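Local atomic coordinates of probable ferredoxin-dependent nitrite reductase NirA (Mycobacterium tuberculosis, PDB entry 1ZJ8), a protein that reduces sulfite to sulfide with electrons supplied by ferredoxin, using a siroheme and a [4Fe-4S] cluster. Residues Lys545-Ser548 and Glu549-Phe553; Asp48-Glu51 and Arg52-Ile56; Gly24-Leu28 and Gly29-Pro33. All coordinates share one frame; numbering follows the deposited sequence.

Contact 1 (Lys545-Ser548 and Glu549-Phe553); sequences KHRS and EGERF
Arg547 and Glu551 are joined through the guanidinium of the first and the backbone carbonyl of the second. Arg547 NH2 donates to Glu551 O at 3.3 Å, with an N-H...O angle of 151°, and the acceptor lies close to the guanidinium plane, at its edge. A weak bond from Arg547 NE to the same oxygen, 3.5 Å long, makes the grip two-pronged. The extended run from CG to NE carries the guanidinium across to this carbonyl. The charge itself is answered elsewhere, since NH2 also forms a salt bridge with Asp464.

The carboxylate of Glu551 works in the reverse direction. With CG anti to the backbone N (chi1 -163°) and the chain straight beyond it, OE1 reaches back to accept a weak bond from Ser548 N at 3.3 Å. Its main partner is Arg559 of helix 553-559, so one oxygen ties the loop to the helix that follows.

Between the two groups runs a type II beta turn, Ser548 to Glu551, within the connection from helix 532-545 to helix 553-559. It is closed by a weak bond from Glu551 N to Ser548 O, 3.5 Å long. Gly550 fills the third position with the positive phi (82°) that suits this turn, and Arg552, immediately beyond, is the N-cap residue of the second helix.

Van der Waals contacts surround these bonds. The methylene of Ser548 faces the glutamate, CB lying 3.3 Å from Glu551 OE1, while Ser548 OG sits 3.4 Å from Glu551 CB. The CB of Glu549 leaves the backbone pointing away from 545-548, yet the chain bends at chi2, and its OE1 returns to within 3.8 Å of Ser548 C. Further along, His546 and Glu551 both touch Trp556, and Phe553 meets Phe543 edge-to-face.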
# COMPACT_ATOMS: atom_id res chain seq x y z
N LYS A 545 2.77 -28.25 -16.77
CA LYS A 545 2.96 -29.67 -17.04
C LYS A 545 2.09 -30.47 -16.08
O LYS A 545 1.03 -30.97 -16.47
CB LYS A 545 4.45 -30.04 -16.91
CG LYS A 545 4.78 -31.49 -17.21
CD LYS A 545 4.53 -31.82 -18.69
CE LYS A 545 4.87 -33.26 -19.00
NZ LYS A 545 6.18 -33.63 -18.40
N HIS A 546 2.51 -30.53 -14.81
CA HIS A 546 1.87 -31.34 -13.78
C HIS A 546 0.50 -30.77 -13.37
O HIS A 546 0.05 -30.94 -12.24
CB HIS A 546 2.80 -31.41 -12.56
CG HIS A 546 4.13 -32.05 -12.84
ND1 HIS A 546 5.26 -31.31 -13.15
CD2 HIS A 546 4.52 -33.35 -12.85
CE1 HIS A 546 6.28 -32.13 -13.35
NE2 HIS A 546 5.86 -33.37 -13.17
N ARG A 547 -0.20 -30.15 -14.31
CA ARG A 547 -1.35 -29.32 -13.98
C ARG A 547 -2.68 -30.04 -14.12
O ARG A 547 -2.90 -30.80 -15.08
CB ARG A 547 -1.39 -28.11 -14.90
CG ARG A 547 -2.11 -26.93 -14.32
CD ARG A 547 -2.35 -25.91 -15.40
NE ARG A 547 -3.51 -25.08 -15.12
CZ ARG A 547 -4.09 -24.27 -16.00
NH1 ARG A 547 -3.64 -24.18 -17.26
NH2 ARG A 547 -5.15 -23.55 -15.63
N SER A 548 -3.59 -29.75 -13.19
CA SER A 548 -4.99 -30.12 -13.33
C SER A 548 -5.65 -29.15 -14.27
O SER A 548 -5.17 -28.04 -14.45
CB SER A 548 -5.75 -30.08 -12.00
OG SER A 548 -7.08 -29.58 -12.18
N GLU A 549 -6.77 -29.57 -14.83
CA GLU A 549 -7.47 -28.78 -15.83
C GLU A 549 -8.41 -27.78 -15.13
O GLU A 549 -9.28 -28.16 -14.36
CB GLU A 549 -8.24 -29.70 -16.79
CG GLU A 549 -7.34 -30.77 -17.50
CD GLU A 549 -6.96 -32.01 -16.64
OE1 GLU A 549 -7.54 -32.22 -15.53
OE2 GLU A 549 -6.07 -32.79 -17.07
N GLY A 550 -8.18 -26.49 -15.41
CA GLY A 550 -8.91 -25.40 -14.76
C GLY A 550 -8.36 -25.02 -13.39
O GLY A 550 -8.98 -24.22 -12.68
N GLU A 551 -7.20 -25.57 -13.02
CA GLU A 551 -6.67 -25.43 -11.66
C GLU A 551 -5.91 -24.12 -11.50
O GLU A 551 -5.12 -23.74 -12.35
CB GLU A 551 -5.75 -26.59 -11.30
CG GLU A 551 -5.51 -26.69 -9.79
CD GLU A 551 -4.45 -27.71 -9.40
OE1 GLU A 551 -3.68 -28.14 -10.28
OE2 GLU A 551 -4.39 -28.07 -8.21
N ARG A 552 -6.13 -23.45 -10.38
CA ARG A 552 -5.36 -22.25 -10.05
C ARG A 552 -3.97 -22.61 -9.52
O ARG A 552 -3.74 -23.71 -9.03
CB ARG A 552 -6.11 -21.37 -9.04
CG ARG A 552 -7.14 -20.41 -9.70
CD ARG A 552 -8.14 -19.83 -8.70
NE ARG A 552 -7.53 -19.51 -7.40
CZ ARG A 552 -7.86 -20.04 -6.21
NH1 ARG A 552 -8.85 -20.94 -6.10
NH2 ARG A 552 -7.21 -19.64 -5.10
N PHE A 553 -3.05 -21.66 -9.66
CA PHE A 553 -1.67 -21.83 -9.21
C PHE A 553 -1.56 -22.11 -7.70
O PHE A 553 -0.81 -23.00 -7.28
CB PHE A 553 -0.86 -20.57 -9.58
CG PHE A 553 0.61 -20.75 -9.42
CD1 PHE A 553 1.37 -21.25 -10.46
CD2 PHE A 553 1.23 -20.44 -8.23
CE1 PHE A 553 2.74 -21.43 -10.30
CE2 PHE A 553 2.58 -20.61 -8.07
CZ PHE A 553 3.33 -21.11 -9.10

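Contact 2 (Asp48-Glu51 and Arg52-Ile56); sequences DVRE and RIENI
Arg50 O takes bonds from two successive amides. Glu54 N donates at 3.1 Å, the regular i to i+4 bond of an alpha helix, and Ile53 N adds a weak, strongly bent one at 3.3 Å. The stronger bond of Ile53 N goes to Val49 O, whose carbonyl points almost straight at it; Glu51 O points at Asn55 N in the same way, though neither N-H is aimed quite straight back. These bonds build the first turns of helix 49-60, with a wider pi-type turn at 53-56.

One turn apart, the i to i+4 spacing also pairs side chains. Arg50 NH1 forms a salt bridge with Glu54 OE2 at 3.3 Å, meeting the oxygen nearly along its C-O axis from a guanidinium turned 75° against the carboxylate plane. Only this one nitrogen-oxygen contact joins the two groups. Glu54 reaches it because its chain is extended beyond CG. Its other oxygen, OE1, lies near Glu51 OE1; the proximity of two acceptors would be unfavourable if both carboxylates are charged, and the arginine probably eases it.

Val49 and Ile53 form the buried apolar pair, flanked by Arg52. Val49 CG1 meets Ile53 CG1 at 3.6 Å and Ile53 CD1 at 3.7 Å. With its second methyl anti to the carbonyl carbon, Val49 also presents CG2 to Arg52 NH2, 3.5 Å away. Arg52, bent at chi3, passes across the valine at an angle, and its charge is paired with Asp69 by a salt bridge.

Outside the helix, Val49 and Ile53 both rest on Phe74, in the loop after helix 67-73, the helix that supplies Asp69. Arg50 touches Trp77 and makes a cation-pi contact with Trp158 of helix 154-162, so this helix leans on two other helices and the loop leading to strand 79-83.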
# COMPACT_ATOMS: atom_id res chain seq x y z
N ASP A 48 3.90 19.46 14.97
CA ASP A 48 4.35 20.85 15.21
C ASP A 48 5.52 21.27 14.32
O ASP A 48 5.68 22.46 14.01
CB ASP A 48 4.72 21.05 16.68
CG ASP A 48 3.49 21.04 17.60
OD1 ASP A 48 2.93 19.96 17.85
OD2 ASP A 48 3.10 22.12 18.09
N VAL A 49 6.31 20.28 13.90
CA VAL A 49 7.50 20.50 13.06
C VAL A 49 7.25 21.39 11.86
O VAL A 49 8.15 22.09 11.44
CB VAL A 49 8.09 19.17 12.49
CG1 VAL A 49 9.38 19.45 11.72
CG2 VAL A 49 8.34 18.16 13.58
N ARG A 50 6.03 21.36 11.32
CA ARG A 50 5.73 22.13 10.11
C ARG A 50 6.26 23.57 10.19
O ARG A 50 6.78 24.09 9.19
CB ARG A 50 4.23 22.13 9.82
CG ARG A 50 3.88 22.20 8.32
CD ARG A 50 2.42 22.62 8.13
NE ARG A 50 1.78 22.05 6.93
CZ ARG A 50 1.54 22.69 5.79
NH1 ARG A 50 1.94 23.95 5.60
NH2 ARG A 50 0.93 22.06 4.80
N GLU A 51 6.14 24.20 11.37
CA GLU A 51 6.66 25.58 11.58
C GLU A 51 8.19 25.59 11.54
O GLU A 51 8.79 26.40 10.83
CB GLU A 51 6.16 26.18 12.91
CG GLU A 51 4.63 26.30 13.09
CD GLU A 51 3.95 27.26 12.10
OE1 GLU A 51 3.77 26.88 10.91
OE2 GLU A 51 3.55 28.38 12.51
N ARG A 52 8.80 24.66 12.28
CA ARG A 52 10.26 24.47 12.24
C ARG A 52 10.82 24.19 10.84
O ARG A 52 11.99 24.49 10.57
CB ARG A 52 10.70 23.35 13.19
CG ARG A 52 10.91 23.81 14.61
CD ARG A 52 11.29 22.64 15.49
NE ARG A 52 10.17 21.72 15.69
CZ ARG A 52 10.24 20.60 16.41
NH1 ARG A 52 11.37 20.25 17.00
NH2 ARG A 52 9.16 19.83 16.56
N ILE A 53 10.00 23.59 9.96
CA ILE A 53 10.41 23.38 8.56
C ILE A 53 10.42 24.73 7.85
O ILE A 53 11.41 25.10 7.23
CB ILE A 53 9.45 22.43 7.78
CG1 ILE A 53 9.31 21.06 8.45
CG2 ILE A 53 9.91 22.26 6.34
CD1 ILE A 53 10.48 20.12 8.28
N GLU A 54 9.31 25.45 7.97
CA GLU A 54 9.15 26.72 7.24
C GLU A 54 10.00 27.84 7.82
O GLU A 54 10.42 28.73 7.07
CB GLU A 54 7.70 27.18 7.22
CG GLU A 54 6.73 26.24 6.54
CD GLU A 54 5.35 26.33 7.16
OE1 GLU A 54 5.26 26.78 8.31
OE2 GLU A 54 4.36 25.94 6.49
N ASN A 55 10.23 27.82 9.14
CA ASN A 55 11.05 28.84 9.81
C ASN A 55 12.54 28.53 9.71
O ASN A 55 13.30 29.29 9.11
CB ASN A 55 10.68 28.95 11.30
CG ASN A 55 9.30 29.55 11.54
OD1 ASN A 55 8.68 30.13 10.63
ND2 ASN A 55 8.82 29.42 12.78
N ILE A 56 12.94 27.40 10.30
CA ILE A 56 14.35 27.01 10.41
C ILE A 56 14.86 26.23 9.18
O ILE A 56 15.53 26.79 8.29
CB ILE A 56 14.61 26.12 11.70
CG1 ILE A 56 14.06 26.79 12.98
CG2 ILE A 56 16.10 25.77 11.84
CD1 ILE A 56 14.51 28.24 13.19

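Contact 3 (Gly24-Leu28 and Gly29-Pro33); sequences GQWAL and GHREP
Two tight turns in the loop ahead of helix 36-40 bring Trp26 and Arg31 together. The first is closed by Gly29 N donating to Trp26 O at 3.0 Å, the amide standing above the carbonyl plane; the second is an inverse gamma turn centred on His30. Gly29, with phi at 80°, joins them, and together the turns reverse the chain.

Arg31 then lies over one face of the indole. Its guanidinium stacks at 28° to the ring plane, CZ 3.7 Å from the centroid of the Trp26 six-membered ring, a cation-pi contact. Arg31 swings CG opposite its own amide nitrogen (chi1 -172°) and bends at chi2, which lets the chain run across the ring, and Arg31 CD makes a CH-pi contact with the five-membered ring. Beyond the segments, Arg294 makes another cation-pi contact with Trp26.

Nearby, Leu28 CB sits over a face of the imidazole, 3.9 Å from the centroid of the His30 ring. Gln25 NE2 anchors the loop to Tyr291 O at the end of helix 277-291. The outcome is an arginine-tryptophan cation-pi stack formed across a chain reversal, between residues five apart in sequence.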
# COMPACT_ATOMS: atom_id res chain seq x y z
N GLY A 24 3.08 -0.86 28.16
CA GLY A 24 3.06 0.53 27.69
C GLY A 24 1.67 1.11 27.52
O GLY A 24 1.53 2.28 27.18
N GLN A 25 0.64 0.29 27.78
CA GLN A 25 -0.76 0.64 27.54
C GLN A 25 -1.21 1.88 28.32
O GLN A 25 -1.12 1.92 29.55
CB GLN A 25 -1.68 -0.54 27.90
CG GLN A 25 -1.58 -1.71 26.94
CD GLN A 25 -2.16 -3.01 27.50
OE1 GLN A 25 -1.60 -3.59 28.44
NE2 GLN A 25 -3.26 -3.48 26.91
N TRP A 26 -1.68 2.88 27.58
CA TRP A 26 -2.18 4.14 28.15
C TRP A 26 -3.35 3.93 29.13
O TRP A 26 -3.36 4.49 30.23
CB TRP A 26 -2.61 5.10 27.01
CG TRP A 26 -1.46 5.87 26.37
CD1 TRP A 26 -0.12 5.63 26.52
CD2 TRP A 26 -1.56 7.00 25.48
NE1 TRP A 26 0.61 6.54 25.79
CE2 TRP A 26 -0.25 7.40 25.15
CE3 TRP A 26 -2.64 7.73 24.94
CZ2 TRP A 26 0.03 8.48 24.30
CZ3 TRP A 26 -2.37 8.80 24.10
CH2 TRP A 26 -1.04 9.16 23.79
N ALA A 27 -4.32 3.10 28.75
CA ALA A 27 -5.55 2.88 29.55
C ALA A 27 -5.37 2.02 30.82
O ALA A 27 -6.33 1.84 31.58
CB ALA A 27 -6.67 2.28 28.68
N LEU A 28 -4.19 1.45 31.04
CA LEU A 28 -3.90 0.81 32.31
C LEU A 28 -3.09 1.73 33.24
O LEU A 28 -2.60 1.30 34.28
CB LEU A 28 -3.16 -0.51 32.09
CG LEU A 28 -3.77 -1.52 31.10
CD1 LEU A 28 -3.17 -2.92 31.31
CD2 LEU A 28 -5.30 -1.58 31.19
N GLY A 29 -2.94 3.00 32.85
CA GLY A 29 -2.12 3.95 33.59
C GLY A 29 -0.63 3.83 33.30
O GLY A 29 0.15 4.71 33.70
N HIS A 30 -0.24 2.77 32.59
CA HIS A 30 1.17 2.50 32.26
C HIS A 30 1.59 3.41 31.10
O HIS A 30 1.80 2.95 29.98
CB HIS A 30 1.40 1.00 31.91
CG HIS A 30 0.80 0.03 32.90
ND1 HIS A 30 0.70 0.28 34.25
CD2 HIS A 30 0.28 -1.22 32.71
CE1 HIS A 30 0.14 -0.76 34.85
NE2 HIS A 30 -0.13 -1.68 33.94
N ARG A 31 1.73 4.70 31.40
CA ARG A 31 1.77 5.73 30.38
C ARG A 31 3.17 6.32 30.14
O ARG A 31 3.31 7.40 29.55
CB ARG A 31 0.77 6.83 30.78
CG ARG A 31 0.56 7.89 29.74
CD ARG A 31 -0.89 8.29 29.61
NE ARG A 31 -1.01 9.42 28.69
CZ ARG A 31 -2.03 9.66 27.87
NH1 ARG A 31 -3.08 8.83 27.82
NH2 ARG A 31 -2.00 10.73 27.09
N GLU A 32 4.20 5.59 30.57
CA GLU A 32 5.58 6.09 30.46
C GLU A 32 6.35 5.56 29.24
O GLU A 32 6.16 4.41 28.84
CB GLU A 32 6.36 5.79 31.75
CG GLU A 32 6.00 6.74 32.89
CD GLU A 32 6.27 8.22 32.55
OE1 GLU A 32 5.79 8.72 31.51
OE2 GLU A 32 6.98 8.89 33.34
N PRO A 33 7.23 6.41 28.65
CA PRO A 33 7.99 5.99 27.46
C PRO A 33 8.86 4.77 27.71
O PRO A 33 9.68 4.79 28.62
CB PRO A 33 8.88 7.21 27.15
CG PRO A 33 8.88 8.04 28.38
CD PRO A 33 7.57 7.79 29.06

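In the fold
Along the chain contact 3 comes first, contact 2 second and contact 1 near the C-terminus. All three are local contacts, each centred about 28 to 30 Å from the middle of the chain and away from the siroheme and the cluster. Contacts 2 and 3 lie close in sequence, one on helix 49-60 and the other in the loop before helix 36-40, yet their centres are about 30 Å apart and they do not touch. Contact 1 falls within the second nitrite and sulfite reductase 4Fe-4S domain, between helices 532-545 and 553-559; its centre is about 58 Å from that of contact 2, on the opposite side of the chain's centre, and about 53 Å from that of contact 3. Together they show three separate peripheral parts of the monomer, each with its own short-range bonds.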